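Local atomic coordinates of folylpolyglutamate synthase/dihydrofolate synthase (Thermotoga maritima, PDB entry 1O5Z), a protein that probably catalyses the ATP-dependent addition of L-glutamate to dihydropteroate and to tetrahydrofolyl polyglutamates, making dihydrofolate and lengthening the glutamate tail of the folate. Residues 361-375 / 390-404. Sequence-based numbering, arbitrary orientation.
Sequences LRKYTGIFERVIVTR and MAKKFFKNVEVIEDP. With SO4 (sulfate ion), chain E.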
ATOM      1  N   LEU A 361     -20.822  -6.932   7.075  1.00 43.41           N
ATOM      2  CA  LEU A 361     -22.023  -7.013   6.206  1.00 43.74           C
ATOM      3  C   LEU A 361     -23.043  -5.921   6.530  1.00 43.75           C
ATOM      4  O   LEU A 361     -23.717  -5.371   5.655  1.00 43.33           O
ATOM      5  CB  LEU A 361     -22.707  -8.398   6.335  1.00 43.89           C
ATOM      6  CG  LEU A 361     -21.961  -9.591   5.757  1.00 44.14           C
ATOM      7  CD1 LEU A 361     -22.533 -10.959   6.171  1.00 42.93           C
ATOM      8  CD2 LEU A 361     -21.941  -9.462   4.269  1.00 45.07           C
ATOM      9  N   ARG A 362     -23.121  -5.610   7.804  1.00 44.41           N
ATOM     10  CA  ARG A 362     -24.035  -4.623   8.306  1.00 45.10           C
ATOM     11  C   ARG A 362     -23.769  -3.233   7.801  1.00 46.16           C
ATOM     12  O   ARG A 362     -24.672  -2.409   7.767  1.00 46.61           O
ATOM     13  CB  ARG A 362     -23.909  -4.588   9.801  1.00 45.34           C
ATOM     14  CG  ARG A 362     -24.400  -5.855  10.497  1.00 45.58           C
ATOM     15  CD  ARG A 362     -24.062  -5.924  11.978  1.00 45.75           C
ATOM     16  NE  ARG A 362     -25.158  -5.463  12.819  1.00 43.62           N
ATOM     17  CZ  ARG A 362     -26.110  -6.259  13.294  1.00 48.15           C
ATOM     18  NH1 ARG A 362     -26.133  -7.565  13.025  1.00 51.90           N
ATOM     19  NH2 ARG A 362     -27.062  -5.765  14.047  1.00 47.83           N
ATOM     20  N   LYS A 363     -22.528  -2.950   7.424  1.00 47.00           N
ATOM     21  CA  LYS A 363     -22.184  -1.630   6.864  1.00 46.93           C
ATOM     22  C   LYS A 363     -22.892  -1.400   5.527  1.00 47.06           C
ATOM     23  O   LYS A 363     -23.237  -0.267   5.168  1.00 45.74           O
ATOM     24  CB  LYS A 363     -20.660  -1.487   6.701  1.00 46.56           C
ATOM     25  CG  LYS A 363     -19.854  -1.647   7.999  1.00 45.36           C
ATOM     26  CD  LYS A 363     -20.432  -0.842   9.173  1.00 45.43           C
ATOM     27  CE  LYS A 363     -19.597  -1.048  10.427  1.00 44.47           C
ATOM     28  NZ  LYS A 363     -20.015  -0.193  11.544  1.00 44.58           N
ATOM     29  N   TYR A 364     -23.140  -2.506   4.829  1.00 47.45           N
ATOM     30  CA  TYR A 364     -23.591  -2.477   3.455  1.00 47.95           C
ATOM     31  C   TYR A 364     -25.081  -2.532   3.252  1.00 48.70           C
ATOM     32  O   TYR A 364     -25.541  -2.592   2.098  1.00 48.80           O
ATOM     33  CB  TYR A 364     -22.935  -3.628   2.692  1.00 48.07           C
ATOM     34  CG  TYR A 364     -21.462  -3.476   2.645  1.00 47.42           C
ATOM     35  CD1 TYR A 364     -20.636  -4.525   2.973  1.00 48.00           C
ATOM     36  CD2 TYR A 364     -20.884  -2.257   2.315  1.00 49.66           C
ATOM     37  CE1 TYR A 364     -19.292  -4.389   2.961  1.00 47.31           C
ATOM     38  CE2 TYR A 364     -19.520  -2.109   2.298  1.00 50.27           C
ATOM     39  CZ  TYR A 364     -18.725  -3.186   2.618  1.00 47.70           C
ATOM     40  OH  TYR A 364     -17.351  -3.067   2.585  1.00 48.44           O
ATOM     41  N   THR A 365     -25.841  -2.466   4.340  1.00 49.51           N
ATOM     42  CA  THR A 365     -27.280  -2.482   4.230  1.00 50.27           C
ATOM     43  C   THR A 365     -27.768  -1.183   3.600  1.00 50.68           C
ATOM     44  O   THR A 365     -27.204  -0.125   3.833  1.00 51.43           O
ATOM     45  CB  THR A 365     -27.987  -2.772   5.630  1.00 50.53           C
ATOM     46  OG1 THR A 365     -27.748  -1.718   6.605  1.00 50.06           O
ATOM     47  CG2 THR A 365     -27.427  -4.055   6.256  1.00 50.26           C
ATOM     48  N   GLY A 366     -28.819  -1.266   2.794  1.00 50.76           N
ATOM     49  CA  GLY A 366     -29.462  -0.064   2.278  1.00 50.33           C
ATOM     50  C   GLY A 366     -28.729   0.602   1.134  1.00 50.20           C
ATOM     51  O   GLY A 366     -29.080   1.712   0.764  1.00 50.42           O
ATOM     52  N   ILE A 367     -27.729  -0.066   0.549  1.00 49.64           N
ATOM     53  CA  ILE A 367     -26.903   0.560  -0.503  1.00 49.53           C
ATOM     54  C   ILE A 367     -27.020  -0.116  -1.847  1.00 48.74           C
ATOM     55  O   ILE A 367     -27.009   0.540  -2.878  1.00 48.63           O
ATOM     56  CB  ILE A 367     -25.406   0.576  -0.084  1.00 50.28           C
ATOM     57  CG1 ILE A 367     -25.196   1.532   1.072  1.00 52.37           C
ATOM     58  CG2 ILE A 367     -24.500   1.034  -1.213  1.00 49.91           C
ATOM     59  CD1 ILE A 367     -23.855   1.365   1.661  1.00 55.43           C
ATOM     60  N   PHE A 368     -27.113  -1.439  -1.845  1.00 48.16           N
ATOM     61  CA  PHE A 368     -26.980  -2.194  -3.080  1.00 47.29           C
ATOM     62  C   PHE A 368     -28.321  -2.651  -3.582  1.00 47.36           C
ATOM     63  O   PHE A 368     -29.223  -2.973  -2.812  1.00 47.21           O
ATOM     64  CB  PHE A 368     -26.042  -3.357  -2.861  1.00 46.32           C
ATOM     65  CG  PHE A 368     -24.684  -2.920  -2.540  1.00 45.80           C
ATOM     66  CD1 PHE A 368     -23.824  -2.537  -3.550  1.00 45.25           C
ATOM     67  CD2 PHE A 368     -24.268  -2.800  -1.226  1.00 46.11           C
ATOM     68  CE1 PHE A 368     -22.559  -2.105  -3.254  1.00 43.48           C
ATOM     69  CE2 PHE A 368     -22.992  -2.350  -0.932  1.00 45.04           C
ATOM     70  CZ  PHE A 368     -22.149  -2.012  -1.948  1.00 45.62           C
ATOM     71  N   GLU A 369     -28.433  -2.649  -4.893  1.00 46.69           N
ATOM     72  CA  GLU A 369     -29.586  -3.130  -5.552  1.00 46.99           C
ATOM     73  C   GLU A 369     -29.488  -4.650  -5.611  1.00 46.85           C
ATOM     74  O   GLU A 369     -30.450  -5.306  -5.857  1.00 47.53           O
ATOM     75  CB  GLU A 369     -29.558  -2.573  -6.960  1.00 47.55           C
ATOM     76  CG  GLU A 369     -30.888  -2.290  -7.571  1.00 49.84           C
ATOM     77  CD  GLU A 369     -31.480  -1.058  -6.997  1.00 53.86           C
ATOM     78  OE1 GLU A 369     -32.703  -0.891  -7.165  1.00 58.32           O
ATOM     79  OE2 GLU A 369     -30.708  -0.283  -6.383  1.00 57.40           O
ATOM     80  N   ARG A 370     -28.306  -5.206  -5.440  1.00 46.40           N
ATOM     81  CA  ARG A 370     -28.100  -6.613  -5.661  1.00 46.56           C
ATOM     82  C   ARG A 370     -26.867  -7.036  -4.896  1.00 46.07           C
ATOM     83  O   ARG A 370     -25.842  -6.326  -4.918  1.00 45.99           O
ATOM     84  CB  ARG A 370     -27.895  -6.872  -7.147  1.00 46.76           C
ATOM     85  CG  ARG A 370     -27.750  -8.328  -7.524  1.00 47.02           C
ATOM     86  CD  ARG A 370     -27.574  -8.518  -9.000  1.00 47.75           C
ATOM     87  NE  ARG A 370     -27.317  -9.918  -9.340  1.00 49.32           N
ATOM     88  CZ  ARG A 370     -26.755 -10.302 -10.461  1.00 49.32           C
ATOM     89  NH1 ARG A 370     -26.354  -9.408 -11.334  1.00 49.22           N
ATOM     90  NH2 ARG A 370     -26.554 -11.590 -10.704  1.00 50.60           N
ATOM     91  N   VAL A 371     -26.992  -8.160  -4.188  1.00 45.26           N
ATOM     92  CA  VAL A 371     -25.948  -8.669  -3.340  1.00 44.68           C
ATOM     93  C   VAL A 371     -25.676 -10.115  -3.726  1.00 44.99           C
ATOM     94  O   VAL A 371     -26.574 -10.959  -3.804  1.00 45.32           O
ATOM     95  CB  VAL A 371     -26.269  -8.521  -1.834  1.00 45.35           C
ATOM     96  CG1 VAL A 371     -25.134  -9.088  -0.957  1.00 44.82           C
ATOM     97  CG2 VAL A 371     -26.532  -7.052  -1.477  1.00 45.46           C
ATOM     98  N   ILE A 372     -24.406 -10.349  -4.018  1.00 44.67           N
ATOM     99  CA  ILE A 372     -23.886 -11.625  -4.402  1.00 44.73           C
ATOM    100  C   ILE A 372     -22.747 -11.955  -3.435  1.00 44.08           C
ATOM    101  O   ILE A 372     -21.785 -11.238  -3.357  1.00 42.82           O
ATOM    102  CB  ILE A 372     -23.320 -11.567  -5.818  1.00 44.81           C
ATOM    103  CG1 ILE A 372     -24.384 -11.094  -6.808  1.00 45.07           C
ATOM    104  CG2 ILE A 372     -22.739 -12.926  -6.194  1.00 43.25           C
ATOM    105  CD1 ILE A 372     -23.805 -10.794  -8.173  1.00 45.72           C
ATOM    106  N   VAL A 373     -22.896 -13.053  -2.702  1.00 43.89           N
ATOM    107  CA  VAL A 373     -21.880 -13.565  -1.831  1.00 43.33           C
ATOM    108  C   VAL A 373     -21.130 -14.572  -2.688  1.00 43.78           C
ATOM    109  O   VAL A 373     -21.729 -15.363  -3.421  1.00 43.35           O
ATOM    110  CB  VAL A 373     -22.492 -14.295  -0.607  1.00 43.30           C
ATOM    111  CG1 VAL A 373     -21.403 -14.773   0.335  1.00 43.72           C
ATOM    112  CG2 VAL A 373     -23.481 -13.370   0.138  1.00 41.93           C
ATOM    113  N   THR A 374     -19.819 -14.559  -2.559  1.00 43.96           N
ATOM    114  CA  THR A 374     -18.958 -15.425  -3.356  1.00 44.85           C
ATOM    115  C   THR A 374     -17.910 -16.036  -2.470  1.00 45.51           C
ATOM    116  O   THR A 374     -17.774 -15.627  -1.320  1.00 45.50           O
ATOM    117  CB  THR A 374     -18.338 -14.600  -4.486  1.00 43.95           C
ATOM    118  OG1 THR A 374     -17.782 -15.492  -5.427  1.00 46.93           O
ATOM    119  CG2 THR A 374     -17.189 -13.717  -4.025  1.00 43.13           C
ATOM    120  N   ARG A 375     -17.205 -17.043  -2.951  1.00 46.61           N
ATOM    121  CA  ARG A 375     -16.115 -17.631  -2.141  1.00 47.95           C
ATOM    122  C   ARG A 375     -14.777 -16.938  -2.341  1.00 48.93           C
ATOM    123  O   ARG A 375     -14.296 -16.891  -3.443  1.00 50.18           O
ATOM    124  CB  ARG A 375     -15.877 -19.081  -2.502  1.00 47.94           C
ATOM    125  CG  ARG A 375     -16.985 -19.953  -2.245  1.00 48.27           C
ATOM    126  CD  ARG A 375     -16.608 -21.343  -2.471  1.00 50.57           C
ATOM    127  NE  ARG A 375     -15.676 -21.786  -1.451  1.00 51.94           N
ATOM    128  CZ  ARG A 375     -16.022 -22.475  -0.375  1.00 49.08           C
ATOM    129  NH1 ARG A 375     -17.291 -22.797  -0.164  1.00 49.81           N
ATOM    130  NH2 ARG A 375     -15.094 -22.827   0.500  1.00 47.27           N
ATOM    131  N   MET A 390     -25.639 -15.338   7.300  1.00 48.18           N
ATOM    132  CA  MET A 390     -25.474 -14.003   7.839  1.00 49.74           C
ATOM    133  C   MET A 390     -25.928 -12.939   6.876  1.00 48.21           C
ATOM    134  O   MET A 390     -26.669 -12.069   7.252  1.00 47.67           O
ATOM    135  CB  MET A 390     -24.019 -13.748   8.145  1.00 49.61           C
ATOM    136  CG  MET A 390     -23.675 -13.846   9.606  1.00 53.16           C
ATOM    137  SD  MET A 390     -21.953 -13.296   9.760  1.00 57.27           S
ATOM    138  CE  MET A 390     -21.093 -14.862   9.445  1.00 58.34           C
ATOM    139  N   ALA A 391     -25.455 -13.005   5.640  1.00 48.07           N
ATOM    140  CA  ALA A 391     -25.856 -12.062   4.606  1.00 47.95           C
ATOM    141  C   ALA A 391     -27.359 -12.034   4.492  1.00 48.41           C
ATOM    142  O   ALA A 391     -27.972 -10.966   4.395  1.00 47.60           O
ATOM    143  CB  ALA A 391     -25.265 -12.468   3.290  1.00 48.26           C
ATOM    144  N   LYS A 392     -27.948 -13.221   4.526  1.00 49.22           N
ATOM    145  CA  LYS A 392     -29.397 -13.362   4.449  1.00 50.64           C
ATOM    146  C   LYS A 392     -30.113 -12.765   5.653  1.00 50.73           C
ATOM    147  O   LYS A 392     -31.251 -12.315   5.527  1.00 50.78           O
ATOM    148  CB  LYS A 392     -29.782 -14.821   4.250  1.00 50.61           C
ATOM    149  CG  LYS A 392     -29.544 -15.302   2.811  1.00 50.98           C
ATOM    150  CD  LYS A 392     -29.691 -16.808   2.663  1.00 51.76           C
ATOM    151  CE  LYS A 392     -29.824 -17.206   1.198  1.00 53.35           C
ATOM    152  NZ  LYS A 392     -29.570 -18.676   0.989  1.00 56.00           N
ATOM    153  N   LYS A 393     -29.444 -12.739   6.804  1.00 51.58           N
ATOM    154  CA  LYS A 393     -29.888 -11.917   7.974  1.00 52.46           C
ATOM    155  C   LYS A 393     -30.028 -10.390   7.714  1.00 52.90           C
ATOM    156  O   LYS A 393     -30.822  -9.729   8.389  1.00 52.47           O
ATOM    157  CB  LYS A 393     -28.919 -12.127   9.135  1.00 52.47           C
ATOM    158  CG  LYS A 393     -29.539 -12.674  10.390  1.00 52.81           C
ATOM    159  CD  LYS A 393     -28.457 -12.960  11.420  1.00 53.15           C
ATOM    160  CE  LYS A 393     -29.019 -13.063  12.819  1.00 55.22           C
ATOM    161  NZ  LYS A 393     -28.041 -12.534  13.814  1.00 56.27           N
ATOM    162  N   PHE A 394     -29.266  -9.847   6.747  1.00 54.30           N
ATOM    163  CA  PHE A 394     -29.282  -8.399   6.360  1.00 54.97           C
ATOM    164  C   PHE A 394     -29.916  -7.970   5.024  1.00 55.63           C
ATOM    165  O   PHE A 394     -30.168  -6.788   4.887  1.00 56.39           O
ATOM    166  CB  PHE A 394     -27.864  -7.808   6.368  1.00 55.98           C
ATOM    167  CG  PHE A 394     -27.142  -8.081   7.614  1.00 56.18           C
ATOM    168  CD1 PHE A 394     -26.297  -9.160   7.708  1.00 57.89           C
ATOM    169  CD2 PHE A 394     -27.344  -7.297   8.711  1.00 58.25           C
ATOM    170  CE1 PHE A 394     -25.657  -9.471   8.897  1.00 58.91           C
ATOM    171  CE2 PHE A 394     -26.724  -7.592   9.918  1.00 59.36           C
ATOM    172  CZ  PHE A 394     -25.869  -8.688  10.007  1.00 59.25           C
ATOM    173  N   PHE A 395     -30.154  -8.843   4.042  1.00 55.65           N
ATOM    174  CA  PHE A 395     -30.661  -8.375   2.723  1.00 56.38           C
ATOM    175  C   PHE A 395     -31.638  -9.376   2.105  1.00 56.95           C
ATOM    176  O   PHE A 395     -31.379 -10.560   2.140  1.00 57.32           O
ATOM    177  CB  PHE A 395     -29.537  -8.173   1.637  1.00 55.45           C
ATOM    178  CG  PHE A 395     -28.163  -7.677   2.142  1.00 54.90           C
ATOM    179  CD1 PHE A 395     -27.167  -8.585   2.535  1.00 54.20           C
ATOM    180  CD2 PHE A 395     -27.839  -6.326   2.116  1.00 53.31           C
ATOM    181  CE1 PHE A 395     -25.918  -8.154   2.979  1.00 52.65           C
ATOM    182  CE2 PHE A 395     -26.574  -5.897   2.529  1.00 52.25           C
ATOM    183  CZ  PHE A 395     -25.611  -6.815   2.942  1.00 51.74           C
ATOM    184  N   LYS A 396     -32.698  -8.911   1.452  1.00 58.30           N
ATOM    185  CA  LYS A 396     -33.657  -9.832   0.789  1.00 59.23           C
ATOM    186  C   LYS A 396     -33.032 -10.442  -0.458  1.00 60.61           C
ATOM    187  O   LYS A 396     -33.328 -11.562  -0.883  1.00 61.77           O
ATOM    188  CB  LYS A 396     -34.948  -9.090   0.405  1.00 59.73           C
ATOM    189  N   ASN A 397     -32.146  -9.661  -1.027  1.00 61.35           N
ATOM    190  CA  ASN A 397     -31.431  -9.982  -2.236  1.00 62.07           C
ATOM    191  C   ASN A 397     -30.790 -11.399  -2.303  1.00 61.73           C
ATOM    192  O   ASN A 397     -30.957 -12.155  -3.299  1.00 62.34           O
ATOM    193  CB  ASN A 397     -30.297  -8.901  -2.448  1.00 62.70           C
ATOM    194  CG  ASN A 397     -30.785  -7.412  -2.175  1.00 64.18           C
ATOM    195  OD1 ASN A 397     -31.919  -7.036  -2.501  1.00 66.06           O
ATOM    196  ND2 ASN A 397     -29.915  -6.597  -1.576  1.00 65.61           N
ATOM    197  N   VAL A 398     -30.033 -11.742  -1.262  1.00 59.80           N
ATOM    198  CA  VAL A 398     -28.809 -12.561  -1.464  1.00 57.52           C
ATOM    199  C   VAL A 398     -28.799 -13.644  -2.563  1.00 55.41           C
ATOM    200  O   VAL A 398     -29.658 -14.517  -2.602  1.00 54.48           O
ATOM    201  CB  VAL A 398     -28.328 -13.168  -0.162  1.00 57.45           C
ATOM    202  CG1 VAL A 398     -26.946 -13.756  -0.357  1.00 57.68           C
ATOM    203  CG2 VAL A 398     -28.318 -12.096   0.901  1.00 57.80           C
ATOM    204  N   GLU A 399     -27.788 -13.563  -3.444  1.00 53.41           N
ATOM    205  CA  GLU A 399     -27.442 -14.656  -4.350  1.00 51.86           C
ATOM    206  C   GLU A 399     -26.104 -15.173  -3.938  1.00 50.02           C
ATOM    207  O   GLU A 399     -25.338 -14.473  -3.332  1.00 49.44           O
ATOM    208  CB  GLU A 399     -27.355 -14.228  -5.811  1.00 51.65           C
ATOM    209  CG  GLU A 399     -28.486 -13.329  -6.242  1.00 52.12           C
ATOM    210  CD  GLU A 399     -28.244 -12.679  -7.582  1.00 51.80           C
ATOM    211  OE1 GLU A 399     -27.552 -13.286  -8.424  1.00 47.54           O
ATOM    212  OE2 GLU A 399     -28.776 -11.566  -7.778  1.00 51.26           O
ATOM    213  N   VAL A 400     -25.854 -16.422  -4.277  1.00 48.77           N
ATOM    214  CA  VAL A 400     -24.583 -17.047  -4.044  1.00 47.43           C
ATOM    215  C   VAL A 400     -24.053 -17.413  -5.386  1.00 46.63           C
ATOM    216  O   VAL A 400     -24.643 -18.221  -6.093  1.00 45.19           O
ATOM    217  CB  VAL A 400     -24.703 -18.313  -3.179  1.00 47.46           C
ATOM    218  CG1 VAL A 400     -23.298 -18.861  -2.834  1.00 47.10           C
ATOM    219  CG2 VAL A 400     -25.515 -18.022  -1.911  1.00 46.99           C
ATOM    220  N   ILE A 401     -22.940 -16.789  -5.751  1.00 46.43           N
ATOM    221  CA  ILE A 401     -22.204 -17.199  -6.955  1.00 46.50           C
ATOM    222  C   ILE A 401     -20.804 -17.463  -6.477  1.00 45.87           C
ATOM    223  O   ILE A 401     -20.022 -16.528  -6.177  1.00 44.62           O
ATOM    224  CB  ILE A 401     -22.198 -16.133  -8.060  1.00 46.84           C
ATOM    225  CG1 ILE A 401     -23.613 -15.706  -8.456  1.00 48.06           C
ATOM    226  CG2 ILE A 401     -21.485 -16.678  -9.278  1.00 47.42           C
ATOM    227  CD1 ILE A 401     -23.636 -14.610  -9.500  1.00 47.02           C
ATOM    228  N   GLU A 402     -20.501 -18.741  -6.374  1.00 45.27           N
ATOM    229  CA  GLU A 402     -19.317 -19.171  -5.659  1.00 45.84           C
ATOM    230  C   GLU A 402     -17.987 -18.784  -6.313  1.00 45.08           C
ATOM    231  O   GLU A 402     -17.064 -18.351  -5.631  1.00 44.66           O
ATOM    232  CB  GLU A 402     -19.440 -20.654  -5.382  1.00 46.44           C
ATOM    233  CG  GLU A 402     -20.530 -20.866  -4.353  1.00 50.47           C
ATOM    234  CD  GLU A 402     -20.329 -22.152  -3.587  1.00 56.62           C
ATOM    235  OE1 GLU A 402     -19.287 -22.816  -3.822  1.00 58.18           O
ATOM    236  OE2 GLU A 402     -21.202 -22.484  -2.733  1.00 64.37           O
ATOM    237  N   ASP A 403     -17.909 -18.928  -7.637  1.00 44.79           N
ATOM    238  CA  ASP A 403     -16.786 -18.439  -8.402  1.00 44.15           C
ATOM    239  C   ASP A 403     -16.888 -16.946  -8.534  1.00 44.18           C
ATOM    240  O   ASP A 403     -17.824 -16.461  -9.177  1.00 44.63           O
ATOM    241  CB  ASP A 403     -16.789 -19.038  -9.805  1.00 43.61           C
ATOM    242  CG  ASP A 403     -15.703 -18.467 -10.707  1.00 42.06           C
ATOM    243  OD1 ASP A 403     -14.761 -17.780 -10.248  1.00 35.82           O
ATOM    244  OD2 ASP A 403     -15.716 -18.671 -11.939  1.00 45.93           O
ATOM    245  N   PRO A 404     -15.933 -16.208  -7.958  1.00 44.54           N
ATOM    246  CA  PRO A 404     -16.042 -14.740  -7.951  1.00 44.67           C
ATOM    247  C   PRO A 404     -15.948 -14.100  -9.336  1.00 44.75           C
ATOM    248  O   PRO A 404     -16.338 -12.975  -9.496  1.00 44.81           O
ATOM    249  CB  PRO A 404     -14.874 -14.300  -7.051  1.00 44.59           C
ATOM    250  CG  PRO A 404     -13.931 -15.414  -7.007  1.00 45.15           C
ATOM    251  CD  PRO A 404     -14.754 -16.672  -7.188  1.00 44.46           C
TER
HETATM  252  S   SO4 E 504     -17.034 -24.310   3.505  1.00 61.04           S
HETATM  253  O1  SO4 E 504     -16.960 -22.876   3.200  1.00 62.53           O
HETATM  254  O2  SO4 E 504     -18.049 -24.828   2.576  1.00 59.16           O
HETATM  255  O3  SO4 E 504     -17.604 -24.457   4.851  1.00 60.49           O
HETATM  256  O4  SO4 E 504     -15.658 -24.852   3.436  1.00 56.56           O
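Val371 and Phe395 meet at the apolar centre: CG2 of Val371 lies over one ring face, 4.0 Å from the Phe395 centroid and 16° off its normal, a CH-pi contact. At that ring's edge, near its plane, the carbonyl O of Tyr364 approaches CE2 of Phe395. Leu361 sends CD1 against the helix, 3.7 Å from CB of Met390, while CG2 of Val373 touches both CB of Ala391 and CG1 of Val398; chi1 -177° sets CG1 of the valine anti to the backbone N and leaves CG2 beside it. On the other sheet face Ile372 CG2 packs on Ile401 CG1 at 3.7 Å.

Parallel strand pairing follows: Val371 O receives Glu399 N, Glu399 O receives Val373 N at 2.9 Å, and Val373 O receives Ile401 N. Thr374 OG1 donates to Ile401 O at 2.6 Å, in the carbonyl plane.

At the polar edge the extended Arg370 grips Glu399 side-on, NE to OE2 at 2.7 Å and NH2 to OE1 at 3.0 Å, both oxygens met on their syn sides with the two planes 24° apart; NE comes in tilted from the carboxylate plane, NH2 closer to it. NH1 bonds Ser410 O. A methionine in place of Arg370 would probably leave the Glu399 carboxylate without its countercharge and free to turn. Arg375 reaches a sulfate, probably from the crystallisation liquor, through weak bonds from NH1 and NH2; Met384 N and Asn385 ND2 also bond this ion.

Strand 370-373, helix 384-394 and edge strand 399-400 thus form a classic beta-alpha-beta crossover within the Mur ligase glutamate ligase domain.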